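Local coordinates for protein enoyl-CoA hydratase (Geobacillus kaustophilus, PDB 2PPY) that probably catalyses the hydration of enoyl-CoA thioesters in fatty acid beta-oxidation, at residues A[32-41]-A[82-90]. Sequence-based numbering, arbitrary orientation.
Sequences YDLEFYKEFN and FKTQFCLFC
F89 enters the surface of helix 34-41 as a knob in a hole made by L34, Y37, K38 and N41. With CG anti to the backbone N (chi1 -178°), the ring reaches across to the other helix. The ring edge meets backbone there: F89 CE2 is 3.7 Å from Y37 O. F89 CZ touches CB of N41. N41 OD1 is held by K96 of helix 80-99.

L34 CD1 packs on F89 CD2 at 3.8 Å. L34 CD2 touches F82 CZ at 4.0 Å. The L34 and F86 side chains slide past each other in opposite directions, and CB of L34 touches CD1 of F86. The end of the F86 ring lies against the helix start, with F86 CE1 3.4 Å from L34 N. CZ of F86 also meets the ring edge of Y32 at CE2. D33 caps this helix end: its OD1 accepts from F36 N at 2.8 Å.

The contact joins the start of helix 34-48, with the residues just before it, to helix 80-99 of the crotonase fold. The axes of 34-41 and 82-90 come within 10.2 Å and cross at 25°, running nearly parallel. F49 of a second subunit meets the F82 ring.

Y37 and C90 form a CH-pi and sulfur-aromatic contact. CB of C90 sits 3.9 Å from the centroid of the Y37 ring, almost on its normal. C90 SG lies toward the rim, 3.2 Å from CD2 of Y37. SG also lies over the rim of the F86 ring. The other face of the Y37 ring is met near its rim by F36. A serine in place of Y37 would probably strip C90 of one of its two aromatic neighbours, with F86 remaining, and open a gap between Y32, F36 and C90.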
# COMPACT_ATOMS: atom_id res chain seq x y z
N TYR A 32 32.92 -2.41 8.84
CA TYR A 32 32.50 -3.78 9.12
C TYR A 32 32.53 -4.79 7.98
O TYR A 32 32.70 -4.44 6.81
CB TYR A 32 31.08 -3.76 9.69
CG TYR A 32 30.06 -3.17 8.73
CD1 TYR A 32 29.66 -1.83 8.82
CD2 TYR A 32 29.50 -3.95 7.72
CE1 TYR A 32 28.74 -1.29 7.92
CE2 TYR A 32 28.58 -3.42 6.81
CZ TYR A 32 28.20 -2.09 6.92
OH TYR A 32 27.31 -1.58 6.02
N ASP A 33 32.36 -6.06 8.36
CA ASP A 33 32.33 -7.18 7.42
C ASP A 33 31.12 -8.04 7.80
O ASP A 33 30.28 -7.62 8.59
CB ASP A 33 33.61 -8.02 7.51
CG ASP A 33 33.90 -8.48 8.92
OD1 ASP A 33 32.97 -8.58 9.74
OD2 ASP A 33 35.08 -8.76 9.21
N LEU A 34 31.04 -9.24 7.24
CA LEU A 34 29.91 -10.12 7.54
C LEU A 34 29.90 -10.58 8.99
O LEU A 34 28.85 -10.61 9.63
CB LEU A 34 29.92 -11.35 6.61
CG LEU A 34 28.81 -12.39 6.86
CD1 LEU A 34 27.44 -11.70 6.84
CD2 LEU A 34 28.87 -13.48 5.80
N GLU A 35 31.07 -10.93 9.51
CA GLU A 35 31.18 -11.39 10.88
C GLU A 35 30.66 -10.34 11.88
O GLU A 35 30.05 -10.69 12.89
CB GLU A 35 32.63 -11.75 11.20
CG GLU A 35 32.82 -12.53 12.49
CD GLU A 35 32.01 -13.82 12.52
OE1 GLU A 35 32.13 -14.62 11.57
OE2 GLU A 35 31.26 -14.02 13.50
N PHE A 36 30.89 -9.06 11.59
CA PHE A 36 30.40 -8.03 12.49
C PHE A 36 28.89 -8.10 12.60
O PHE A 36 28.33 -8.11 13.70
CB PHE A 36 30.77 -6.62 12.01
CG PHE A 36 29.93 -5.54 12.65
CD1 PHE A 36 30.06 -5.27 14.01
CD2 PHE A 36 28.98 -4.85 11.91
CE1 PHE A 36 29.23 -4.32 14.63
CE2 PHE A 36 28.15 -3.90 12.52
CZ PHE A 36 28.28 -3.64 13.88
N TYR A 37 28.22 -8.13 11.45
CA TYR A 37 26.77 -8.19 11.42
C TYR A 37 26.22 -9.46 12.03
O TYR A 37 25.11 -9.46 12.58
CB TYR A 37 26.25 -7.99 10.00
CG TYR A 37 25.74 -6.58 9.78
CD1 TYR A 37 24.53 -6.17 10.35
CD2 TYR A 37 26.48 -5.65 9.05
CE1 TYR A 37 24.08 -4.85 10.21
CE2 TYR A 37 26.03 -4.33 8.90
CZ TYR A 37 24.83 -3.94 9.48
OH TYR A 37 24.37 -2.65 9.34
N LYS A 38 26.98 -10.54 11.95
CA LYS A 38 26.54 -11.80 12.55
C LYS A 38 26.52 -11.61 14.06
O LYS A 38 25.64 -12.12 14.75
CB LYS A 38 27.48 -12.94 12.14
CG LYS A 38 27.38 -13.27 10.65
CD LYS A 38 28.49 -14.18 10.17
CE LYS A 38 28.44 -15.55 10.81
NZ LYS A 38 29.52 -16.42 10.27
N GLU A 39 27.47 -10.83 14.58
CA GLU A 39 27.53 -10.57 16.01
C GLU A 39 26.46 -9.55 16.41
O GLU A 39 25.82 -9.70 17.46
CB GLU A 39 28.91 -10.03 16.42
CG GLU A 39 30.07 -10.97 16.11
CD GLU A 39 31.32 -10.62 16.92
OE1 GLU A 39 31.67 -9.43 17.00
OE2 GLU A 39 31.95 -11.55 17.48
N PHE A 40 26.26 -8.53 15.59
CA PHE A 40 25.26 -7.51 15.87
C PHE A 40 23.87 -8.16 15.88
O PHE A 40 23.02 -7.83 16.72
CB PHE A 40 25.30 -6.40 14.81
CG PHE A 40 24.50 -5.18 15.17
CD1 PHE A 40 24.81 -4.44 16.31
CD2 PHE A 40 23.43 -4.77 14.39
CE1 PHE A 40 24.08 -3.30 16.65
CE2 PHE A 40 22.69 -3.63 14.72
CZ PHE A 40 23.01 -2.90 15.86
N ASN A 41 23.65 -9.08 14.95
CA ASN A 41 22.38 -9.81 14.86
C ASN A 41 22.16 -10.63 16.13
O ASN A 41 21.05 -10.68 16.66
CB ASN A 41 22.39 -10.74 13.65
CG ASN A 41 21.11 -11.53 13.53
OD1 ASN A 41 20.04 -10.97 13.25
ND2 ASN A 41 21.19 -12.84 13.74
N PHE A 82 28.02 -13.26 -3.58
CA PHE A 82 28.33 -13.23 -2.15
C PHE A 82 27.93 -11.85 -1.63
O PHE A 82 27.42 -11.73 -0.52
CB PHE A 82 29.82 -13.45 -1.90
CG PHE A 82 30.21 -13.33 -0.44
CD1 PHE A 82 30.09 -14.42 0.41
CD2 PHE A 82 30.62 -12.11 0.08
CE1 PHE A 82 30.37 -14.30 1.77
CE2 PHE A 82 30.90 -11.98 1.44
CZ PHE A 82 30.78 -13.07 2.28
N LYS A 83 28.18 -10.82 -2.44
CA LYS A 83 27.84 -9.45 -2.06
C LYS A 83 26.33 -9.32 -1.88
O LYS A 83 25.85 -8.63 -0.98
CB LYS A 83 28.30 -8.46 -3.14
CG LYS A 83 29.81 -8.34 -3.29
CD LYS A 83 30.17 -7.32 -4.36
CE LYS A 83 31.66 -7.17 -4.50
NZ LYS A 83 32.01 -6.15 -5.54
N THR A 84 25.59 -9.98 -2.77
CA THR A 84 24.14 -9.96 -2.72
C THR A 84 23.66 -10.56 -1.40
O THR A 84 22.80 -9.99 -0.74
CB THR A 84 23.54 -10.78 -3.89
OG1 THR A 84 23.88 -10.15 -5.13
CG2 THR A 84 22.02 -10.88 -3.76
N GLN A 85 24.23 -11.70 -1.03
CA GLN A 85 23.83 -12.35 0.22
C GLN A 85 24.35 -11.61 1.44
O GLN A 85 23.72 -11.63 2.50
CB GLN A 85 24.29 -13.81 0.23
CG GLN A 85 23.63 -14.66 -0.84
CD GLN A 85 22.12 -14.46 -0.89
OE1 GLN A 85 21.44 -14.56 0.14
NE2 GLN A 85 21.59 -14.19 -2.08
N PHE A 86 25.50 -10.97 1.30
CA PHE A 86 26.07 -10.20 2.40
C PHE A 86 25.12 -9.04 2.69
O PHE A 86 24.75 -8.79 3.84
CB PHE A 86 27.45 -9.66 1.99
CG PHE A 86 27.99 -8.59 2.92
CD1 PHE A 86 28.21 -8.87 4.27
CD2 PHE A 86 28.27 -7.32 2.45
CE1 PHE A 86 28.72 -7.89 5.12
CE2 PHE A 86 28.77 -6.33 3.30
CZ PHE A 86 29.00 -6.62 4.64
N CYS A 87 24.72 -8.33 1.64
CA CYS A 87 23.82 -7.19 1.77
C CYS A 87 22.45 -7.60 2.31
O CYS A 87 21.91 -6.93 3.18
CB CYS A 87 23.67 -6.48 0.43
SG CYS A 87 25.18 -5.62 -0.11
N LEU A 88 21.91 -8.70 1.80
CA LEU A 88 20.60 -9.18 2.25
C LEU A 88 20.61 -9.45 3.75
O LEU A 88 19.70 -9.04 4.46
CB LEU A 88 20.20 -10.45 1.50
CG LEU A 88 18.85 -11.08 1.86
CD1 LEU A 88 17.74 -10.03 1.83
CD2 LEU A 88 18.55 -12.21 0.87
N PHE A 89 21.65 -10.13 4.23
CA PHE A 89 21.75 -10.44 5.66
C PHE A 89 21.85 -9.18 6.52
O PHE A 89 21.23 -9.08 7.58
CB PHE A 89 22.96 -11.32 5.95
CG PHE A 89 23.08 -11.71 7.40
CD1 PHE A 89 22.24 -12.67 7.95
CD2 PHE A 89 23.98 -11.06 8.23
CE1 PHE A 89 22.30 -12.99 9.30
CE2 PHE A 89 24.05 -11.36 9.59
CZ PHE A 89 23.21 -12.33 10.13
N CYS A 90 22.65 -8.21 6.07
CA CYS A 90 22.80 -6.96 6.81
C CYS A 90 21.45 -6.24 6.90
O CYS A 90 21.08 -5.74 7.96
CB CYS A 90 23.82 -6.06 6.13
SG CYS A 90 25.51 -6.71 6.14